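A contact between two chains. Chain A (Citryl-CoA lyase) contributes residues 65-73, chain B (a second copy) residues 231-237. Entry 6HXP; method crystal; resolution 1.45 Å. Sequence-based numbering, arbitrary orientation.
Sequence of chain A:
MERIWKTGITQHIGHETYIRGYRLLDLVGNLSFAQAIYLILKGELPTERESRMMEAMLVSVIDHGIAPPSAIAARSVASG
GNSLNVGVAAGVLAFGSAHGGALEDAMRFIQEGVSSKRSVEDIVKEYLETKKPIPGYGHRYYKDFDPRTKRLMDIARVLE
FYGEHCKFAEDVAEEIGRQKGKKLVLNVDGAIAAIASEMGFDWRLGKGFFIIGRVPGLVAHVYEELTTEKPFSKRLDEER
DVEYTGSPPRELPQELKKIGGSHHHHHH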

# COMPACT_ATOMS: atom_id res chain seq x y z
N GLY A 65 -19.74 -3.33 5.69
CA GLY A 65 -19.99 -2.00 6.22
C GLY A 65 -18.72 -1.23 6.53
O GLY A 65 -17.62 -1.56 6.11
N ILE A 66 -18.92 -0.09 7.19
CA ILE A 66 -17.84 0.83 7.46
C ILE A 66 -17.05 0.47 8.70
O ILE A 66 -15.93 0.99 8.84
N ALA A 67 -17.50 -0.46 9.54
CA ALA A 67 -16.82 -0.74 10.77
C ALA A 67 -15.49 -1.50 10.73
O ALA A 67 -14.71 -1.25 11.62
N PRO A 68 -15.22 -2.41 9.79
CA PRO A 68 -13.98 -3.17 9.84
C PRO A 68 -12.75 -2.30 9.60
O PRO A 68 -12.84 -1.30 8.91
N PRO A 69 -11.59 -2.73 10.07
CA PRO A 69 -10.37 -1.91 9.88
C PRO A 69 -10.02 -1.69 8.41
O PRO A 69 -9.40 -0.68 8.10
N SER A 70 -10.39 -2.59 7.50
CA SER A 70 -10.20 -2.40 6.08
C SER A 70 -10.97 -1.19 5.59
O SER A 70 -10.45 -0.40 4.80
N ALA A 71 -12.24 -1.06 5.99
CA ALA A 71 -12.99 0.11 5.55
C ALA A 71 -12.47 1.38 6.16
O ALA A 71 -12.43 2.44 5.52
N ILE A 72 -12.09 1.32 7.43
CA ILE A 72 -11.55 2.49 8.12
C ILE A 72 -10.27 2.94 7.40
O ILE A 72 -10.09 4.12 7.12
N ALA A 73 -9.39 1.99 7.12
CA ALA A 73 -8.11 2.34 6.45
C ALA A 73 -8.34 2.90 5.06
O ALA A 73 -7.75 3.90 4.67
N PRO B 231 -5.42 -7.68 18.58
CA PRO B 231 -5.76 -7.62 17.16
C PRO B 231 -7.26 -7.40 16.97
O PRO B 231 -8.12 -7.87 17.75
N PHE B 232 -7.57 -6.66 15.92
CA PHE B 232 -8.93 -6.33 15.50
C PHE B 232 -9.62 -5.35 16.45
O PHE B 232 -10.82 -5.14 16.31
N SER B 233 -8.87 -4.68 17.35
CA SER B 233 -9.49 -3.72 18.25
C SER B 233 -9.92 -2.44 17.53
O SER B 233 -10.81 -1.75 18.04
N LYS B 234 -9.33 -2.12 16.36
CA LYS B 234 -9.69 -0.90 15.62
C LYS B 234 -10.83 -1.19 14.65
O LYS B 234 -10.64 -1.54 13.48
N ARG B 235 -12.02 -1.12 15.20
CA ARG B 235 -13.25 -1.36 14.46
C ARG B 235 -14.29 -0.46 15.06
O ARG B 235 -14.22 -0.12 16.25
N LEU B 236 -15.20 0.02 14.25
CA LEU B 236 -16.26 0.89 14.75
C LEU B 236 -17.38 0.05 15.34
O LEU B 236 -17.45 -1.15 15.13
N ASP B 237 -18.25 0.72 16.12
CA ASP B 237 -19.49 0.14 16.68
C ASP B 237 -20.58 0.81 15.84
O ASP B 237 -20.73 2.03 15.90

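The contact between the two stretches is centred on Leu236(B), which has the largest area covered by the other stretch, 83 Å². Its CA-to-CB bond points toward chain A, the side chain adopts the mt rotamer (chi1 -51°, chi2 180°), and its two methyl groups meet Ile66(A) and Ile72(A). CD1 of Leu236(B) lies 4.0 Å from CG2 of Ile66(A), whose side chain is in the tt conformation, while CD2 of Leu236(B) lies 3.8 Å from CD1 of Ile72(A). Nearer the backbone, CB of Leu236(B) packs 3.8 Å from CB of Ala67(A), and the CA atoms of Ala67(A) and Leu236(B) lie 4.3 Å apart. Here the single hydrogen bond across the stretches forms: Leu236(B) N donates to Ala67(A) O at 3.0 Å, with an N-H...O angle of 158°. The same carbonyl oxygen of Ala67(A) also receives a CA-H...O contact from Arg235(B) CA at 3.2 Å.

Pro69(A), in the first turn of the helix, provides the second large patch, with 63 Å² covered. It points toward chain B; CD of Pro69(A) approaches CE1 of Phe232(B) at 3.5 Å, obliquely to the ring. The CA-to-CB bond of Phe232(B) runs sideways, but chi1 of -143°, between rotamer wells, brings the ring nearer to the proline. CB of Pro69(A) sits 3.4 Å from Lys234(B) O, an oxygen that the contact buries without a polar partner.

One helical turn on, Ile72(A) also points inward, in the mt rotamer, and its CD1 reaches Lys234(B) O at 3.8 Å and Arg235(B) CA at 4.0 Å. The long side chains of Lys234(B) and Arg235(B) instead lead away from chain A. Lys234(B) NZ is hydrogen-bonded elsewhere in the structure, whereas Arg235(B) NH2 folds back to donate to Phe232(B) O at 2.8 Å.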

# COMPACT_ATOMS: atom_id res chain seq x y z
CB ILE A 66 -18.42 2.27 7.48
CG1 ILE A 66 -17.39 3.33 7.28
CG2 ILE A 66 -19.24 2.52 8.74
CD1 ILE A 66 -18.06 4.70 6.96
CB ALA A 67 -17.73 -1.46 11.72
CB PRO A 68 -14.11 -4.19 8.73
CG PRO A 68 -15.48 -4.11 8.20
CD PRO A 68 -16.13 -2.86 8.71
CB PRO A 69 -9.27 -2.68 10.63
CG PRO A 69 -9.81 -4.03 10.89
CD PRO A 69 -11.32 -3.91 10.93
CB SER A 70 -10.61 -3.65 5.30
OG SER A 70 -11.88 -4.12 5.76
CB ALA A 71 -14.47 -0.08 5.83
CB ILE A 72 -11.24 2.17 9.59
CG1 ILE A 72 -12.55 1.84 10.34
CG2 ILE A 72 -10.47 3.34 10.24
CD1 ILE A 72 -12.27 1.43 11.80
CB ALA A 73 -7.18 1.13 6.39
CB PRO B 231 -5.32 -8.98 16.62
CG PRO B 231 -4.25 -9.44 17.60
CD PRO B 231 -4.74 -8.94 18.93
CB PHE B 232 -9.78 -7.60 15.28
CG PHE B 232 -10.74 -7.51 14.11
CD1 PHE B 232 -10.28 -7.40 12.81
CD2 PHE B 232 -12.11 -7.54 14.32
CE1 PHE B 232 -11.18 -7.34 11.74
CE2 PHE B 232 -13.01 -7.53 13.24
CZ PHE B 232 -12.53 -7.38 11.96
CB SER B 233 -8.56 -3.40 19.42
OG SER B 233 -7.43 -2.70 19.01
CB LYS B 234 -8.50 -0.31 14.89
CG LYS B 234 -7.41 0.15 15.85
CD LYS B 234 -7.91 1.20 16.88
CE LYS B 234 -6.83 1.81 17.76
NZ LYS B 234 -6.41 0.88 18.83
CB ARG B 235 -13.67 -2.83 14.53
CG ARG B 235 -14.02 -3.33 15.92
CD ARG B 235 -14.50 -4.77 15.85
NE ARG B 235 -14.98 -5.23 17.16
CZ ARG B 235 -14.22 -5.79 18.09
NH1 ARG B 235 -14.75 -6.16 19.25
NH2 ARG B 235 -12.93 -6.00 17.87
CB LEU B 236 -16.86 1.75 13.62
CG LEU B 236 -15.89 2.53 12.74
CD1 LEU B 236 -16.67 3.31 11.69
CD2 LEU B 236 -14.99 3.45 13.55
CB ASP B 237 -19.59 0.50 18.16
CG ASP B 237 -20.90 0.16 18.84
OD1 ASP B 237 -21.72 -0.59 18.25
OD2 ASP B 237 -21.10 0.62 19.98